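Local coordinates for putative branched chain amino acid ABC transporter, periplasmic amino acid-binding protein (Brucella ovis, PDB 4XFK) that probably serves as the periplasmic substrate-binding component of an ABC transport system for branched-chain and related amino acids, at residues P11-S21 with E51-Q61; Q80-A91 with E109-A119. The protein carries 1 engineered substitution. All coordinates share one frame; numbering follows the deposited sequence.

Interaction 1: P11-S21 with E51-Q61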
loop_
_atom_site.group_PDB
_atom_site.type_symbol
_atom_site.label_atom_id
_atom_site.label_comp_id
_atom_site.label_asym_id
_atom_site.label_seq_id
_atom_site.Cartn_x
_atom_site.Cartn_y
_atom_site.Cartn_z
ATOM N N PRO A 11 -19.511 -15.950 14.497
ATOM C CA PRO A 11 -18.814 -15.697 13.231
ATOM C C PRO A 11 -17.868 -14.512 13.327
ATOM O O PRO A 11 -18.087 -13.585 14.115
ATOM C CB PRO A 11 -19.952 -15.360 12.262
ATOM C CG PRO A 11 -21.057 -14.863 13.138
ATOM C CD PRO A 11 -20.946 -15.616 14.432
ATOM N N LEU A 12 -16.819 -14.551 12.516
ATOM C CA LEU A 12 -15.925 -13.414 12.368
ATOM C C LEU A 12 -16.564 -12.420 11.408
ATOM O O LEU A 12 -16.977 -12.784 10.305
ATOM C CB LEU A 12 -14.579 -13.887 11.833
ATOM C CG LEU A 12 -13.478 -12.833 11.757
ATOM C CD1 LEU A 12 -13.164 -12.283 13.134
ATOM C CD2 LEU A 12 -12.248 -13.446 11.125
ATOM N N LYS A 13 -16.648 -11.167 11.842
ATOM C CA LYS A 13 -17.213 -10.096 11.035
ATOM C C LYS A 13 -16.130 -9.064 10.744
ATOM O O LYS A 13 -15.569 -8.450 11.666
ATOM C CB LYS A 13 -18.386 -9.436 11.762
ATOM C CG LYS A 13 -19.571 -10.380 11.997
ATOM C CD LYS A 13 -20.731 -9.650 12.668
ATOM C CE LYS A 13 -21.941 -10.555 12.864
ATOM N NZ LYS A 13 -23.098 -9.782 13.396
ATOM N N ILE A 14 -15.845 -8.871 9.460
ATOM C CA ILE A 14 -14.787 -7.968 9.026
ATOM C C ILE A 14 -15.393 -6.817 8.246
ATOM O O ILE A 14 -16.082 -7.034 7.242
ATOM C CB ILE A 14 -13.752 -8.707 8.152
ATOM C CG1 ILE A 14 -13.157 -9.885 8.927
ATOM C CG2 ILE A 14 -12.659 -7.754 7.684
ATOM C CD1 ILE A 14 -12.048 -10.606 8.200
ATOM N N ALA A 15 -15.127 -5.596 8.709
ATOM C CA ALA A 15 -15.660 -4.397 8.076
ATOM C C ALA A 15 -14.639 -3.737 7.162
ATOM O O ALA A 15 -13.542 -3.399 7.590
ATOM C CB ALA A 15 -16.112 -3.404 9.124
ATOM N N LEU A 16 -15.024 -3.533 5.910
ATOM C CA LEU A 16 -14.208 -2.798 4.947
ATOM C C LEU A 16 -14.723 -1.367 4.918
ATOM O O LEU A 16 -15.872 -1.112 4.532
ATOM C CB LEU A 16 -14.334 -3.435 3.563
ATOM C CG LEU A 16 -13.627 -2.707 2.421
ATOM C CD1 LEU A 16 -12.120 -2.666 2.634
ATOM C CD2 LEU A 16 -13.965 -3.351 1.075
ATOM N N VAL A 17 -13.893 -0.436 5.375
ATOM C CA VAL A 17 -14.279 0.966 5.412
ATOM C C VAL A 17 -13.457 1.689 4.357
ATOM O O VAL A 17 -12.270 1.951 4.546
ATOM C CB VAL A 17 -14.033 1.577 6.802
ATOM C CG1 VAL A 17 -14.399 3.060 6.818
ATOM C CG2 VAL A 17 -14.809 0.808 7.871
ATOM N N GLU A 18 -14.093 1.994 3.235
ATOM C CA GLU A 18 -13.385 2.475 2.055
ATOM C C GLU A 18 -14.256 3.387 1.221
ATOM O O GLU A 18 -15.468 3.432 1.402
ATOM C CB GLU A 18 -12.911 1.308 1.177
ATOM C CG GLU A 18 -11.507 0.833 1.492
ATOM C CD GLU A 18 -10.476 1.927 1.287
ATOM O OE1 GLU A 18 -10.775 2.900 0.557
ATOM O OE2 GLU A 18 -9.371 1.820 1.852
ATOM N N THR A 19 -13.639 4.112 0.296
ATOM C CA THR A 19 -14.393 4.842 -0.714
ATOM C C THR A 19 -14.857 3.846 -1.764
ATOM O O THR A 19 -14.047 3.336 -2.531
ATOM C CB THR A 19 -13.522 5.916 -1.381
ATOM O OG1 THR A 19 -12.862 6.684 -0.365
ATOM C CG2 THR A 19 -14.381 6.826 -2.260
ATOM N N LEU A 20 -16.159 3.565 -1.790
ATOM C CA LEU A 20 -16.659 2.412 -2.547
ATOM C C LEU A 20 -17.625 2.786 -3.667
ATOM O O LEU A 20 -18.171 1.904 -4.340
ATOM C CB LEU A 20 -17.293 1.377 -1.606
ATOM C CG LEU A 20 -16.284 0.717 -0.657
ATOM C CD1 LEU A 20 -17.005 -0.126 0.388
ATOM C CD2 LEU A 20 -15.256 -0.102 -1.426
ATOM N N SER A 21 -17.835 4.084 -3.883
ATOM C CA SER A 21 -18.676 4.518 -4.992
ATOM C C SER A 21 -18.269 5.909 -5.433
ATOM O O SER A 21 -17.640 6.651 -4.679
ATOM C CB SER A 21 -20.167 4.511 -4.617
ATOM O OG SER A 21 -20.469 5.495 -3.635
ATOM N N GLU A 51 -17.804 -20.982 10.639
ATOM C CA GLU A 51 -18.778 -20.176 9.912
ATOM C C GLU A 51 -18.072 -19.389 8.825
ATOM O O GLU A 51 -16.883 -19.090 8.938
ATOM C CB GLU A 51 -19.488 -19.192 10.853
ATOM C CG GLU A 51 -20.235 -19.832 12.026
ATOM C CD GLU A 51 -21.445 -20.658 11.602
ATOM O OE1 GLU A 51 -21.972 -20.456 10.491
ATOM O OE2 GLU A 51 -21.885 -21.508 12.400
ATOM N N LYS A 52 -18.801 -19.023 7.783
ATOM C CA LYS A 52 -18.250 -18.083 6.813
ATOM C C LYS A 52 -17.846 -16.789 7.518
ATOM O O LYS A 52 -18.478 -16.382 8.489
ATOM C CB LYS A 52 -19.269 -17.769 5.715
ATOM C CG LYS A 52 -19.718 -18.968 4.905
ATOM C CD LYS A 52 -18.584 -19.652 4.164
ATOM C CE LYS A 52 -19.156 -20.574 3.083
ATOM N NZ LYS A 52 -18.126 -21.424 2.405
ATOM N N ILE A 53 -16.793 -16.152 7.023
ATOM C CA ILE A 53 -16.454 -14.808 7.467
ATOM C C ILE A 53 -17.417 -13.849 6.787
ATOM O O ILE A 53 -17.614 -13.912 5.572
ATOM C CB ILE A 53 -15.009 -14.446 7.086
ATOM C CG1 ILE A 53 -14.021 -15.345 7.836
ATOM C CG2 ILE A 53 -14.717 -12.996 7.402
ATOM C CD1 ILE A 53 -12.592 -15.232 7.350
ATOM N N GLN A 54 -18.041 -12.986 7.575
ATOM C CA GLN A 54 -18.931 -11.975 7.029
ATOM C C GLN A 54 -18.149 -10.729 6.656
ATOM O O GLN A 54 -17.343 -10.223 7.440
ATOM C CB GLN A 54 -20.014 -11.618 8.038
ATOM C CG GLN A 54 -20.956 -12.771 8.293
ATOM C CD GLN A 54 -21.977 -12.472 9.369
ATOM O OE1 GLN A 54 -22.447 -11.342 9.509
ATOM N NE2 GLN A 54 -22.318 -13.485 10.141
ATOM N N ILE A 55 -18.384 -10.250 5.441
ATOM C CA ILE A 55 -17.696 -9.080 4.924
ATOM C C ILE A 55 -18.692 -7.937 4.924
ATOM O O ILE A 55 -19.647 -7.938 4.160
ATOM C CB ILE A 55 -17.162 -9.334 3.508
ATOM C CG1 ILE A 55 -16.325 -10.619 3.476
ATOM C CG2 ILE A 55 -16.346 -8.147 3.035
ATOM C CD1 ILE A 55 -15.904 -11.030 2.090
ATOM N N LEU A 56 -18.483 -6.985 5.824
ATOM C CA LEU A 56 -19.395 -5.868 5.996
ATOM C C LEU A 56 -18.775 -4.629 5.376
ATOM O O LEU A 56 -17.746 -4.141 5.834
ATOM C CB LEU A 56 -19.639 -5.615 7.481
ATOM C CG LEU A 56 -20.162 -6.782 8.322
ATOM C CD1 LEU A 56 -20.397 -6.317 9.756
ATOM C CD2 LEU A 56 -21.421 -7.383 7.712
ATOM N N GLU A 57 -19.387 -4.106 4.328
ATOM C CA GLU A 57 -18.809 -2.969 3.620
ATOM C C GLU A 57 -19.442 -1.656 4.049
ATOM O O GLU A 57 -20.663 -1.570 4.200
ATOM C CB GLU A 57 -18.973 -3.165 2.115
ATOM C CG GLU A 57 -18.254 -4.402 1.578
ATOM C CD GLU A 57 -18.535 -4.649 0.108
ATOM O OE1 GLU A 57 -18.026 -3.885 -0.734
ATOM O OE2 GLU A 57 -19.271 -5.604 -0.213
ATOM N N TYR A 58 -18.601 -0.640 4.245
ATOM C CA TYR A 58 -19.041 0.707 4.616
ATOM C C TYR A 58 -18.424 1.723 3.673
ATOM O O TYR A 58 -17.224 1.981 3.719
ATOM C CB TYR A 58 -18.674 1.033 6.073
ATOM C CG TYR A 58 -19.343 0.103 7.049
ATOM C CD1 TYR A 58 -18.793 -1.139 7.331
ATOM C CD2 TYR A 58 -20.537 0.449 7.669
ATOM C CE1 TYR A 58 -19.417 -2.016 8.198
ATOM C CE2 TYR A 58 -21.161 -0.420 8.548
ATOM C CZ TYR A 58 -20.594 -1.649 8.802
ATOM O OH TYR A 58 -21.198 -2.531 9.666
ATOM N N ASP A 59 -19.249 2.274 2.799
ATOM C CA ASP A 59 -18.827 3.273 1.826
ATOM C C ASP A 59 -18.601 4.595 2.540
ATOM O O ASP A 59 -19.539 5.218 3.021
ATOM C CB ASP A 59 -19.918 3.399 0.765
ATOM C CG ASP A 59 -19.554 4.327 -0.380
ATOM O OD1 ASP A 59 -18.402 4.816 -0.451
ATOM O OD2 ASP A 59 -20.454 4.559 -1.227
ATOM N N ASN A 60 -17.341 5.003 2.631
ATOM C CA ASN A 60 -16.974 6.240 3.289
ATOM C C ASN A 60 -16.783 7.341 2.257
ATOM O O ASN A 60 -15.803 7.341 1.506
ATOM C CB ASN A 60 -15.684 6.080 4.102
ATOM C CG ASN A 60 -15.227 7.391 4.701
ATOM O OD1 ASN A 60 -16.048 8.280 4.951
ATOM N ND2 ASN A 60 -13.921 7.539 4.908
ATOM N N GLN A 61 -17.722 8.282 2.226
ATOM C CA GLN A 61 -17.683 9.373 1.258
ATOM C C GLN A 61 -17.136 10.656 1.854
ATOM O O GLN A 61 -17.031 11.667 1.170
ATOM C CB GLN A 61 -19.090 9.622 0.720
ATOM C CG GLN A 61 -19.581 8.493 -0.158
ATOM C CD GLN A 61 -18.881 8.484 -1.504
ATOM O OE1 GLN A 61 -18.770 9.522 -2.165
ATOM N NE2 GLN A 61 -18.398 7.320 -1.915
HETATM O O HOH W 1 -16.523 -16.629 10.734
HETATM O O HOH W 2 -12.303 5.023 4.349
HETATM O O HOH W 3 -12.230 6.622 2.434
#

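Interaction 2: Q80-A91 with E109-A119. With NA (sodium ion), chain D; ACT (acetate ion), chain B.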
loop_
_atom_site.group_PDB
_atom_site.type_symbol
_atom_site.label_atom_id
_atom_site.label_comp_id
_atom_site.label_asym_id
_atom_site.label_seq_id
_atom_site.Cartn_x
_atom_site.Cartn_y
_atom_site.Cartn_z
ATOM N N GLN A 80 -15.367 -7.240 14.463
ATOM C CA GLN A 80 -14.214 -7.361 15.356
ATOM C C GLN A 80 -12.942 -6.893 14.661
ATOM O O GLN A 80 -11.891 -6.759 15.292
ATOM C CB GLN A 80 -14.014 -8.808 15.821
ATOM C CG GLN A 80 -15.233 -9.477 16.435
ATOM C CD GLN A 80 -15.941 -10.372 15.432
ATOM O OE1 GLN A 80 -15.767 -10.224 14.218
ATOM N NE2 GLN A 80 -16.743 -11.303 15.928
ATOM N N ILE A 81 -13.033 -6.681 13.351
ATOM C CA ILE A 81 -11.893 -6.306 12.523
ATOM C C ILE A 81 -12.323 -5.224 11.538
ATOM O O ILE A 81 -13.396 -5.320 10.922
ATOM C CB ILE A 81 -11.345 -7.511 11.729
ATOM C CG1 ILE A 81 -11.055 -8.678 12.676
ATOM C CG2 ILE A 81 -10.108 -7.115 10.915
ATOM C CD1 ILE A 81 -10.346 -9.817 12.030
ATOM N N ILE A 82 -11.492 -4.191 11.426
ATOM C CA ILE A 82 -11.665 -3.105 10.468
ATOM C C ILE A 82 -10.534 -3.190 9.449
ATOM O O ILE A 82 -9.369 -3.301 9.836
ATOM C CB ILE A 82 -11.546 -1.730 11.168
ATOM C CG1 ILE A 82 -12.543 -1.609 12.329
ATOM C CG2 ILE A 82 -11.687 -0.581 10.160
ATOM C CD1 ILE A 82 -13.992 -1.660 11.910
ATOM N N VAL A 83 -10.871 -3.115 8.170
ATOM C CA VAL A 83 -9.884 -3.112 7.098
ATOM C C VAL A 83 -10.026 -1.841 6.257
ATOM O O VAL A 83 -11.147 -1.439 5.909
ATOM C CB VAL A 83 -10.081 -4.331 6.197
ATOM C CG1 VAL A 83 -9.256 -4.211 4.950
ATOM C CG2 VAL A 83 -9.761 -5.620 6.968
ATOM N N GLN A 84 -8.891 -1.220 5.932
ATOM C CA GLN A 84 -8.869 0.007 5.144
ATOM C C GLN A 84 -7.452 0.193 4.616
ATOM O O GLN A 84 -6.499 -0.339 5.200
ATOM C CB GLN A 84 -9.295 1.203 6.009
ATOM C CG GLN A 84 -9.301 2.560 5.294
ATOM C CD GLN A 84 -7.963 3.285 5.383
ATOM O OE1 GLN A 84 -7.052 2.846 6.086
ATOM N NE2 GLN A 84 -7.842 4.399 4.663
ATOM N N GLY A 85 -7.294 0.929 3.515
ATOM C CA GLY A 85 -5.958 1.231 3.029
ATOM C C GLY A 85 -5.766 2.385 2.056
ATOM O O GLY A 85 -4.623 2.693 1.715
ATOM N N SER A 86 -6.835 3.038 1.597
ATOM C CA SER A 86 -6.647 3.989 0.494
ATOM C C SER A 86 -6.141 5.378 0.874
ATOM O O SER A 86 -5.712 6.116 -0.002
ATOM C CB SER A 86 -7.922 4.126 -0.348
ATOM O OG SER A 86 -8.970 4.691 0.421
ATOM N N SER A 87 -6.190 5.749 2.146
ATOM C CA SER A 87 -5.737 7.083 2.564
ATOM C C SER A 87 -5.127 7.061 3.946
ATOM O O SER A 87 -5.758 6.590 4.887
ATOM C CB SER A 87 -6.902 8.075 2.575
ATOM O OG SER A 87 -6.549 9.244 3.301
ATOM N N SER A 88 -3.924 7.603 4.086
ATOM C CA SER A 88 -3.318 7.738 5.405
ATOM C C SER A 88 -4.010 8.775 6.275
ATOM O O SER A 88 -3.905 8.727 7.493
ATOM C CB SER A 88 -1.825 8.057 5.298
ATOM O OG SER A 88 -1.107 6.916 4.862
ATOM N N ALA A 89 -4.696 9.727 5.656
ATOM C CA ALA A 89 -5.456 10.699 6.437
ATOM C C ALA A 89 -6.602 9.979 7.144
ATOM O O ALA A 89 -6.839 10.155 8.342
ATOM C CB ALA A 89 -5.977 11.810 5.541
ATOM N N VAL A 90 -7.305 9.140 6.396
ATOM C CA VAL A 90 -8.347 8.303 6.975
ATOM C C VAL A 90 -7.764 7.315 7.989
ATOM O O VAL A 90 -8.316 7.135 9.082
ATOM C CB VAL A 90 -9.135 7.565 5.882
ATOM C CG1 VAL A 90 -10.000 6.464 6.482
ATOM C CG2 VAL A 90 -9.999 8.558 5.087
ATOM N N ALA A 91 -6.650 6.679 7.637
ATOM C CA ALA A 91 -6.032 5.691 8.523
ATOM C C ALA A 91 -5.627 6.280 9.870
ATOM O O ALA A 91 -5.744 5.618 10.899
ATOM C CB ALA A 91 -4.828 5.062 7.862
ATOM N N GLU A 109 -11.510 -6.060 22.340
ATOM C CA GLU A 109 -10.757 -5.199 21.438
ATOM C C GLU A 109 -11.048 -5.464 19.959
ATOM O O GLU A 109 -11.367 -6.585 19.557
ATOM C CB GLU A 109 -9.257 -5.324 21.720
ATOM C CG GLU A 109 -8.837 -4.786 23.085
ATOM C CD GLU A 109 -8.913 -5.820 24.200
ATOM O OE1 GLU A 109 -9.464 -6.921 23.981
ATOM O OE2 GLU A 109 -8.406 -5.523 25.307
ATOM N N VAL A 110 -10.926 -4.406 19.162
ATOM C CA VAL A 110 -11.113 -4.461 17.719
ATOM C C VAL A 110 -9.751 -4.339 17.037
ATOM O O VAL A 110 -8.893 -3.564 17.478
ATOM C CB VAL A 110 -12.067 -3.323 17.271
ATOM C CG1 VAL A 110 -12.101 -3.165 15.753
ATOM C CG2 VAL A 110 -13.472 -3.558 17.829
ATOM N N LEU A 111 -9.543 -5.131 15.988
ATOM C CA LEU A 111 -8.312 -5.077 15.205
ATOM C C LEU A 111 -8.450 -4.167 13.998
ATOM O O LEU A 111 -9.484 -4.160 13.338
ATOM C CB LEU A 111 -7.944 -6.468 14.695
ATOM C CG LEU A 111 -7.251 -7.427 15.648
ATOM C CD1 LEU A 111 -7.397 -8.852 15.155
ATOM C CD2 LEU A 111 -5.784 -7.034 15.767
ATOM N N TYR A 112 -7.394 -3.416 13.701
ATOM C CA TYR A 112 -7.336 -2.646 12.466
ATOM C C TYR A 112 -6.252 -3.270 11.576
ATOM O O TYR A 112 -5.056 -3.201 11.884
ATOM C CB TYR A 112 -7.061 -1.168 12.767
ATOM C CG TYR A 112 -6.766 -0.286 11.569
ATOM C CD1 TYR A 112 -7.310 -0.553 10.308
ATOM C CD2 TYR A 112 -5.940 0.827 11.708
ATOM C CE1 TYR A 112 -7.014 0.265 9.221
ATOM C CE2 TYR A 112 -5.648 1.632 10.640
ATOM C CZ TYR A 112 -6.180 1.353 9.405
ATOM O OH TYR A 112 -5.855 2.177 8.358
ATOM N N LEU A 113 -6.686 -3.921 10.502
ATOM C CA LEU A 113 -5.764 -4.424 9.488
ATOM C C LEU A 113 -5.608 -3.364 8.415
ATOM O O LEU A 113 -6.505 -3.122 7.606
ATOM C CB LEU A 113 -6.279 -5.724 8.878
ATOM C CG LEU A 113 -6.658 -6.828 9.868
ATOM C CD1 LEU A 113 -7.075 -8.062 9.089
ATOM C CD2 LEU A 113 -5.525 -7.150 10.828
ATOM N N ASN A 114 -4.457 -2.714 8.449
ATOM C CA ASN A 114 -4.135 -1.652 7.521
ATOM C C ASN A 114 -3.491 -2.275 6.293
ATOM O O ASN A 114 -2.364 -2.753 6.334
ATOM C CB ASN A 114 -3.210 -0.672 8.243
ATOM C CG ASN A 114 -2.568 0.330 7.316
ATOM O OD1 ASN A 114 -2.862 0.377 6.122
ATOM N ND2 ASN A 114 -1.661 1.138 7.868
ATOM N N LEU A 115 -4.237 -2.302 5.194
ATOM C CA LEU A 115 -3.763 -2.983 4.003
ATOM C C LEU A 115 -3.082 -2.067 3.001
ATOM O O LEU A 115 -2.739 -2.516 1.901
ATOM C CB LEU A 115 -4.915 -3.726 3.309
ATOM C CG LEU A 115 -5.580 -4.863 4.100
ATOM C CD1 LEU A 115 -6.617 -5.560 3.240
ATOM C CD2 LEU A 115 -4.561 -5.873 4.603
ATOM N N GLY A 116 -2.867 -0.798 3.350
ATOM C CA GLY A 116 -2.206 0.073 2.399
ATOM C C GLY A 116 -2.067 1.547 2.697
ATOM O O GLY A 116 -1.734 2.310 1.787
ATOM N N ALA A 117 -2.345 1.982 3.925
ATOM C CA ALA A 117 -2.076 3.377 4.286
ATOM C C ALA A 117 -0.614 3.453 4.695
ATOM O O ALA A 117 -0.208 2.795 5.659
ATOM C CB ALA A 117 -2.978 3.802 5.406
ATOM N N GLU A 118 0.167 4.240 3.953
ATOM C CA GLU A 118 1.624 4.092 3.958
ATOM C C GLU A 118 2.413 5.165 4.728
ATOM O O GLU A 118 3.647 5.139 4.750
ATOM C CB GLU A 118 2.142 3.913 2.515
ATOM C CG GLU A 118 1.414 2.763 1.794
ATOM C CD GLU A 118 2.115 2.248 0.550
ATOM O OE1 GLU A 118 3.344 2.449 0.395
ATOM O OE2 GLU A 118 1.415 1.620 -0.273
ATOM N N ALA A 119 1.711 6.087 5.385
ATOM C CA ALA A 119 2.393 7.116 6.181
ATOM C C ALA A 119 3.183 6.512 7.345
ATOM O O ALA A 119 2.749 5.557 7.985
ATOM C CB ALA A 119 1.396 8.130 6.693
HETATM NA NA NA D . -3.081 2.732 0.002
HETATM C C ACT B . -1.612 6.985 1.469
HETATM O O ACT B . -2.280 7.982 1.827
HETATM O OXT ACT B . -1.308 6.164 2.366
HETATM C CH3 ACT B . -1.210 6.796 0.040
HETATM O O HOH W 4 -3.961 4.318 -1.280
HETATM O O HOH W 5 -1.183 2.722 -1.235
#

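Interaction 1: P11-S21 with E51-Q61
Ile-14, on one face of two parallel strands, meets Ile-53 just before the second strand begins, the CD1 methyl of Ile-14 lying 3.7 Å from CG2 of Ile-53, while on the other face the methyl of Ala-15 approaches CE1 of the Tyr-58 ring at 3.7 Å. The Tyr-58 ring reaches back toward Ala-15, which it meets obliquely, because its CG stands anti to the carbonyl carbon (chi1 -62°), and its hydroxyl is hydrogen-bonded to Asp-77. Strands 13-18 and 54-59 are the two strands of a right-handed beta-alpha-beta unit whose helix is 26-44; their axes run 22° from parallel, and 54-59 is an edge strand of a five-stranded parallel sheet. Helix 26-44 packs against Ile-53 and Ile-55, helix 63-76 against Ala-15 and Tyr-58. The ladder alternates in the parallel manner: Ile-14 N gives an almost straight bond to Gln-54 O, and Ile-14 O receives Leu-56 N at 2.8 Å. Asn-60 N to Glu-18 O ends the series at 2.7 Å.

At the N-terminal end, Lys-13 and Gln-54 lie alongside each other, pointing the same way, with the extended lysine bringing CE to 3.5 Å from Gln-54 OE1. Beyond the C-terminal ends the contact becomes polar. The Asp-59 carboxylate faces the turn at Leu-20 and Ser-21, its CG anti to the backbone N (chi1 -175°). Leu-20 N and Gln-61 NE2 reach its OD1 from opposite faces of the carboxylate plane, which should restrict rotation of the group. Gln-61 NE2 also donates to Ser-21 O at 2.9 Å, tying its amide to both segments. Finally, Ser-21 OG donates to the syn lone pair of Asp-59 OD2 across 2.6 Å.

Interaction 2: Q80-A91 with E109-A119
Apolar packing between Ile-81 and Leu-113 occupies one face of the strand pair, the CG2 branch of Ile-81 meeting CG of Leu-113 at 3.6 Å. Further along this face CG1 of Val-83 presses closely on CD1 of Leu-115. Helix 296-312 adds Phe-306 against Ile-81 and Leu-113. In the conformer given, the Ile-82 side chain, on the other face, crosses that of Val-110.

Hydrogen bonds between backbones join strands 81-84 and 111-114 in parallel, 21° apart in direction, from Gln-80 O to Leu-115 N; the link from Gln-84 N to Leu-113 O is weak at 3.5 Å. With helix 88-104 between them, the strands form a beta-alpha-beta unit of the periplasmic-binding-protein fold.

Among side chains, Tyr-112 OH donates to Gln-84 OE1 at 2.7 Å, the amide and ring planes standing 42° apart. Gln-84 makes the reach by bending at chi2 (-89°), and its NE2 donates to Ser-87 O, so both ends of the amide are held. Asn-114 OD1 accepts from Gly-116 N, an Asx turn, and from Ala-117 N as well, which extends it to an Asx motif.

Ion contacts gather beyond the strand ends. Gly-85 O and Gly-116 O, 2.9 Å apart, each bind sodium at 2.3 Å, together with Tyr-31 and two waters. Ser-88 OG donates to acetate OXT at 2.6 Å while accepting Ala-119 N.

Overall arrangement
Interactions 1 and 2 lie in two beta-alpha-beta units of one parallel sheet, linked along the chain by helix 63-76, with centres about 12 Å apart; strands 13-18 and 81-84 are neighbours and join them. At one end of this seam Lys-13 N lies 2.7 Å from Gln-80 OE1, a probable hydrogen bond. At the other, Glu-18 OE1 lies 2.5 Å from Ser-86 OG, again probably bonded, and Glu-18 OE2 accepts from Gly-85 N. Glu-18 thus ties interaction 1 to the backbone next to the sodium site, its side chain about 7 Å from the ion, whereas interaction 2 supplies two of the ligands directly. The acetate, probably from the crystallisation liquor, is also hydrogen-bonded to Tyr-166 OH.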